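Local coordinates for uncharacterized protein AF0587 (Archaeoglobus fulgidus DSM 4304, PDB 2Q07), which is of unknown function but probably binds RNA in archaeosine tRNA modification, this C-terminal piece carrying the PUA domain, at residues Trp92-Lys105 with Gly123-Val135. Numbering follows the deposited sequence.
Sequences WSEEEVSFVAGWLK and GYRKVVERVEDEV
Helix 94-111, here its 94-105 part, and helix 123-132 of the alpha/beta domain are linked through strand 115-118; the axes of these two segments come within 8.6 Å at a signed crossing angle of -55°. At their N-terminal ends the W92 indole covers the start of the second helix: CD1 lies 3.3 Å from G123 CA, and a CB on G123 would clash with that atom. V127 CG2 sits over the same face, 3.8 Å from the six-membered ring centroid, a CH-pi contact, while the indole edge meets the face of Y124 in a T-shaped pair, planes 71° apart. Replacing the W92 indole by the methyl of an alanine is likely to leave V127 CG2 and the Y124 face without their aromatic partner and a gap over G123. V127 is a knob among V97, V100, A101 and L104; a chi1 of 166° turns CG1 away from the backbone N and onto V100 CG1, 3.9 Å away. R130 is a second knob, among E94, V97, S98 and A101, with V97 CG1 over its guanidinium face and a salt bridge from NH2 to E94 OE1 (2.9 Å). At the far end K105 NZ forms a salt bridge with E134 OE1 (2.8 Å), meeting it from above the carboxylate plane. V100 and V128 rest on I65 and L104 on I63, placing both helices on one face of the mixed sheet of an alpha/beta domain.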
loop_
_atom_site.group_PDB
_atom_site.type_symbol
_atom_site.label_atom_id
_atom_site.label_comp_id
_atom_site.label_asym_id
_atom_site.label_seq_id
_atom_site.Cartn_x
_atom_site.Cartn_y
_atom_site.Cartn_z
ATOM N N TRP A 92 11.623 -19.939 10.132
ATOM C CA TRP A 92 10.545 -19.694 11.084
ATOM C C TRP A 92 10.921 -19.989 12.534
ATOM O O TRP A 92 10.322 -20.844 13.190
ATOM C CB TRP A 92 9.295 -20.493 10.692
ATOM C CG TRP A 92 8.540 -19.898 9.534
ATOM C CD1 TRP A 92 8.231 -20.510 8.356
ATOM C CD2 TRP A 92 7.999 -18.571 9.450
ATOM N NE1 TRP A 92 7.533 -19.649 7.542
ATOM C CE2 TRP A 92 7.378 -18.451 8.190
ATOM C CE3 TRP A 92 7.982 -17.471 10.320
ATOM C CZ2 TRP A 92 6.746 -17.274 7.774
ATOM C CZ3 TRP A 92 7.353 -16.299 9.905
ATOM C CH2 TRP A 92 6.743 -16.211 8.645
ATOM N N SER A 93 11.921 -19.271 13.024
ATOM C CA SER A 93 12.379 -19.422 14.395
ATOM C C SER A 93 11.306 -18.852 15.318
ATOM O O SER A 93 10.370 -18.201 14.853
ATOM C CB SER A 93 13.658 -18.634 14.592
ATOM O OG SER A 93 13.411 -17.267 14.333
ATOM N N GLU A 94 11.457 -19.085 16.619
ATOM C CA GLU A 94 10.503 -18.581 17.606
ATOM C C GLU A 94 10.363 -17.060 17.551
ATOM O O GLU A 94 9.248 -16.542 17.528
ATOM C CB GLU A 94 10.926 -19.001 19.019
ATOM C CG GLU A 94 10.405 -20.367 19.459
ATOM C CD GLU A 94 8.917 -20.356 19.798
ATOM O OE1 GLU A 94 8.505 -19.587 20.698
ATOM O OE2 GLU A 94 8.158 -21.122 19.168
ATOM N N GLU A 95 11.491 -16.354 17.527
ATOM C CA GLU A 95 11.491 -14.892 17.482
ATOM C C GLU A 95 10.813 -14.366 16.221
ATOM O O GLU A 95 10.133 -13.340 16.244
ATOM C CB GLU A 95 12.924 -14.359 17.531
ATOM C CG GLU A 95 13.829 -15.067 18.538
ATOM C CD GLU A 95 14.429 -16.362 17.996
ATOM O OE1 GLU A 95 15.285 -16.292 17.088
ATOM O OE2 GLU A 95 14.045 -17.451 18.476
ATOM N N GLU A 96 11.022 -15.076 15.118
ATOM C CA GLU A 96 10.454 -14.707 13.828
ATOM C C GLU A 96 8.945 -14.967 13.785
ATOM O O GLU A 96 8.173 -14.126 13.320
ATOM C CB GLU A 96 11.167 -15.490 12.723
ATOM C CG GLU A 96 10.770 -15.104 11.313
ATOM C CD GLU A 96 11.680 -15.733 10.270
ATOM O OE1 GLU A 96 11.762 -16.981 10.216
ATOM O OE2 GLU A 96 12.318 -14.977 9.506
ATOM N N VAL A 97 8.525 -16.134 14.261
ATOM C CA VAL A 97 7.103 -16.457 14.282
ATOM C C VAL A 97 6.410 -15.468 15.216
ATOM O O VAL A 97 5.346 -14.945 14.907
ATOM C CB VAL A 97 6.848 -17.902 14.782
ATOM C CG1 VAL A 97 5.392 -18.068 15.198
ATOM C CG2 VAL A 97 7.178 -18.896 13.679
ATOM N N SER A 98 7.042 -15.209 16.351
ATOM C CA SER A 98 6.511 -14.290 17.344
ATOM C C SER A 98 6.330 -12.889 16.765
ATOM O O SER A 98 5.273 -12.272 16.924
ATOM C CB SER A 98 7.446 -14.250 18.555
ATOM O OG SER A 98 6.985 -13.335 19.520
ATOM N N PHE A 99 7.360 -12.392 16.086
ATOM C CA PHE A 99 7.312 -11.065 15.483
ATOM C C PHE A 99 6.265 -10.960 14.378
ATOM O O PHE A 99 5.502 -9.996 14.338
ATOM C CB PHE A 99 8.679 -10.684 14.903
ATOM C CG PHE A 99 8.728 -9.288 14.337
ATOM C CD1 PHE A 99 8.861 -8.181 15.177
ATOM C CD2 PHE A 99 8.637 -9.076 12.967
ATOM C CE1 PHE A 99 8.905 -6.884 14.656
ATOM C CE2 PHE A 99 8.678 -7.784 12.438
ATOM C CZ PHE A 99 8.813 -6.684 13.285
ATOM N N VAL A 100 6.228 -11.935 13.473
ATOM C CA VAL A 100 5.252 -11.887 12.387
ATOM C C VAL A 100 3.814 -12.036 12.906
ATOM O O VAL A 100 2.900 -11.379 12.413
ATOM C CB VAL A 100 5.523 -12.969 11.314
ATOM C CG1 VAL A 100 4.493 -12.859 10.209
ATOM C CG2 VAL A 100 6.911 -12.792 10.725
ATOM N N ALA A 101 3.619 -12.893 13.903
ATOM C CA ALA A 101 2.297 -13.094 14.490
ATOM C C ALA A 101 1.793 -11.783 15.106
ATOM O O ALA A 101 0.629 -11.431 14.968
ATOM C CB ALA A 101 2.365 -14.182 15.565
ATOM N N GLY A 102 2.686 -11.075 15.793
ATOM C CA GLY A 102 2.326 -9.816 16.425
ATOM C C GLY A 102 1.711 -8.835 15.442
ATOM O O GLY A 102 0.642 -8.278 15.708
ATOM N N TRP A 103 2.377 -8.629 14.306
ATOM C CA TRP A 103 1.862 -7.715 13.294
ATOM C C TRP A 103 0.638 -8.242 12.560
ATOM O O TRP A 103 -0.314 -7.492 12.315
ATOM C CB TRP A 103 2.968 -7.342 12.301
ATOM C CG TRP A 103 3.890 -6.312 12.891
ATOM C CD1 TRP A 103 5.189 -6.489 13.273
ATOM C CD2 TRP A 103 3.540 -4.973 13.266
ATOM N NE1 TRP A 103 5.666 -5.341 13.874
ATOM C CE2 TRP A 103 4.674 -4.397 13.880
ATOM C CE3 TRP A 103 2.372 -4.206 13.146
ATOM C CZ2 TRP A 103 4.677 -3.081 14.376
ATOM C CZ3 TRP A 103 2.373 -2.900 13.637
ATOM C CH2 TRP A 103 3.523 -2.353 14.246
ATOM N N LEU A 104 0.644 -9.532 12.226
ATOM C CA LEU A 104 -0.495 -10.121 11.533
ATOM C C LEU A 104 -1.764 -9.930 12.362
ATOM O O LEU A 104 -2.828 -9.592 11.816
ATOM C CB LEU A 104 -0.270 -11.617 11.277
ATOM C CG LEU A 104 -1.492 -12.364 10.715
ATOM C CD1 LEU A 104 -1.882 -11.798 9.344
ATOM C CD2 LEU A 104 -1.185 -13.859 10.597
ATOM N N LYS A 105 -1.647 -10.151 13.672
ATOM C CA LYS A 105 -2.773 -9.992 14.585
ATOM C C LYS A 105 -3.334 -8.578 14.522
ATOM O O LYS A 105 -4.548 -8.384 14.547
ATOM C CB LYS A 105 -2.376 -10.290 16.036
ATOM C CG LYS A 105 -3.572 -10.146 16.982
ATOM C CD LYS A 105 -3.350 -10.734 18.364
ATOM C CE LYS A 105 -2.577 -9.802 19.269
ATOM N NZ LYS A 105 -2.629 -10.279 20.680
ATOM N N GLY A 123 5.485 -23.717 8.253
ATOM C CA GLY A 123 5.836 -22.583 9.088
ATOM C C GLY A 123 4.800 -21.477 9.156
ATOM O O GLY A 123 4.642 -20.839 10.204
ATOM N N TYR A 124 4.096 -21.240 8.050
ATOM C CA TYR A 124 3.077 -20.195 8.009
ATOM C C TYR A 124 1.905 -20.498 8.926
ATOM O O TYR A 124 1.342 -19.590 9.534
ATOM C CB TYR A 124 2.547 -19.994 6.591
ATOM C CG TYR A 124 3.554 -19.438 5.622
ATOM C CD1 TYR A 124 4.260 -20.279 4.766
ATOM C CD2 TYR A 124 3.801 -18.069 5.556
ATOM C CE1 TYR A 124 5.183 -19.770 3.864
ATOM C CE2 TYR A 124 4.719 -17.551 4.662
ATOM C CZ TYR A 124 5.406 -18.404 3.819
ATOM O OH TYR A 124 6.319 -17.895 2.930
ATOM N N ARG A 125 1.522 -21.768 9.011
ATOM C CA ARG A 125 0.419 -22.145 9.879
ATOM C C ARG A 125 0.796 -21.876 11.329
ATOM O O ARG A 125 -0.059 -21.520 12.143
ATOM C CB ARG A 125 0.052 -23.619 9.688
ATOM C CG ARG A 125 -0.812 -23.867 8.462
ATOM C CD ARG A 125 -1.473 -25.233 8.500
ATOM N NE ARG A 125 -2.036 -25.523 9.816
ATOM C CZ ARG A 125 -2.975 -26.436 10.043
ATOM N NH1 ARG A 125 -3.468 -27.150 9.040
ATOM N NH2 ARG A 125 -3.414 -26.638 11.278
ATOM N N LYS A 126 2.076 -22.045 11.651
ATOM C CA LYS A 126 2.545 -21.792 13.006
ATOM C C LYS A 126 2.315 -20.327 13.354
ATOM O O LYS A 126 1.937 -20.002 14.476
ATOM C CB LYS A 126 4.033 -22.116 13.137
ATOM C CG LYS A 126 4.359 -23.598 13.146
ATOM C CD LYS A 126 5.838 -23.810 13.442
ATOM C CE LYS A 126 6.159 -25.278 13.673
ATOM N NZ LYS A 126 7.599 -25.476 14.011
ATOM N N VAL A 127 2.553 -19.443 12.391
ATOM C CA VAL A 127 2.348 -18.018 12.615
ATOM C C VAL A 127 0.864 -17.789 12.913
ATOM O O VAL A 127 0.510 -17.185 13.923
ATOM C CB VAL A 127 2.761 -17.194 11.366
ATOM C CG1 VAL A 127 2.237 -15.773 11.471
ATOM C CG2 VAL A 127 4.288 -17.185 11.223
ATOM N N VAL A 128 0.004 -18.296 12.034
ATOM C CA VAL A 128 -1.442 -18.147 12.184
ATOM C C VAL A 128 -1.940 -18.792 13.477
ATOM O O VAL A 128 -2.783 -18.231 14.195
ATOM C CB VAL A 128 -2.174 -18.771 10.977
ATOM C CG1 VAL A 128 -3.680 -18.588 11.112
ATOM C CG2 VAL A 128 -1.667 -18.131 9.691
ATOM N N GLU A 129 -1.414 -19.971 13.782
ATOM C CA GLU A 129 -1.818 -20.667 14.992
ATOM C C GLU A 129 -1.604 -19.796 16.220
ATOM O O GLU A 129 -2.414 -19.817 17.143
ATOM C CB GLU A 129 -1.057 -21.989 15.120
ATOM C CG GLU A 129 -1.698 -23.109 14.303
ATOM C CD GLU A 129 -0.808 -24.323 14.173
ATOM O OE1 GLU A 129 -0.215 -24.736 15.189
ATOM O OE2 GLU A 129 -0.706 -24.870 13.055
ATOM N N ARG A 130 -0.526 -19.014 16.221
ATOM C CA ARG A 130 -0.241 -18.118 17.334
ATOM C C ARG A 130 -1.332 -17.064 17.481
ATOM O O ARG A 130 -1.748 -16.741 18.590
ATOM C CB ARG A 130 1.092 -17.396 17.123
ATOM C CG ARG A 130 2.336 -18.242 17.302
ATOM C CD ARG A 130 2.520 -18.691 18.755
ATOM N NE ARG A 130 3.914 -19.040 19.034
ATOM C CZ ARG A 130 4.881 -18.148 19.233
ATOM N NH1 ARG A 130 4.608 -16.852 19.196
ATOM N NH2 ARG A 130 6.126 -18.548 19.462
ATOM N N VAL A 131 -1.782 -16.525 16.353
ATOM C CA VAL A 131 -2.808 -15.483 16.339
ATOM C C VAL A 131 -4.218 -16.001 16.628
ATOM O O VAL A 131 -5.006 -15.341 17.315
ATOM C CB VAL A 131 -2.848 -14.760 14.977
ATOM C CG1 VAL A 131 -3.884 -13.655 15.013
ATOM C CG2 VAL A 131 -1.471 -14.200 14.629
ATOM N N GLU A 132 -4.535 -17.174 16.092
ATOM C CA GLU A 132 -5.847 -17.766 16.282
ATOM C C GLU A 132 -6.289 -17.720 17.736
ATOM O O GLU A 132 -7.424 -17.364 18.023
ATOM C CB GLU A 132 -5.854 -19.217 15.801
ATOM C CG GLU A 132 -7.209 -19.896 15.953
ATOM C CD GLU A 132 -7.176 -21.383 15.620
ATOM O OE1 GLU A 132 -8.246 -22.024 15.705
ATOM O OE2 GLU A 132 -6.092 -21.911 15.280
ATOM N N ASP A 133 -5.388 -18.070 18.650
ATOM C CA ASP A 133 -5.704 -18.092 20.076
ATOM C C ASP A 133 -5.910 -16.716 20.714
ATOM O O ASP A 133 -6.348 -16.623 21.861
ATOM C CB ASP A 133 -4.603 -18.818 20.867
ATOM C CG ASP A 133 -4.349 -20.238 20.378
ATOM O OD1 ASP A 133 -5.323 -20.964 20.077
ATOM O OD2 ASP A 133 -3.166 -20.633 20.314
ATOM N N GLU A 134 -5.597 -15.650 19.992
ATOM C CA GLU A 134 -5.732 -14.321 20.564
ATOM C C GLU A 134 -6.798 -13.428 19.929
ATOM O O GLU A 134 -7.048 -12.327 20.414
ATOM C CB GLU A 134 -4.379 -13.611 20.514
ATOM C CG GLU A 134 -3.217 -14.486 20.955
ATOM C CD GLU A 134 -1.906 -13.730 21.005
ATOM O OE1 GLU A 134 -1.702 -12.846 20.146
ATOM O OE2 GLU A 134 -1.077 -14.025 21.894
ATOM N N VAL A 135 -7.428 -13.894 18.856
ATOM C CA VAL A 135 -8.441 -13.098 18.175
ATOM C C VAL A 135 -9.844 -13.688 18.310
ATOM O O VAL A 135 -9.997 -14.892 18.478
ATOM C CB VAL A 135 -8.102 -12.961 16.674
ATOM C CG1 VAL A 135 -6.679 -12.424 16.517
ATOM C CG2 VAL A 135 -8.239 -14.312 15.988
HETATM O O HOH W 1 -5.613 -9.778 20.724
#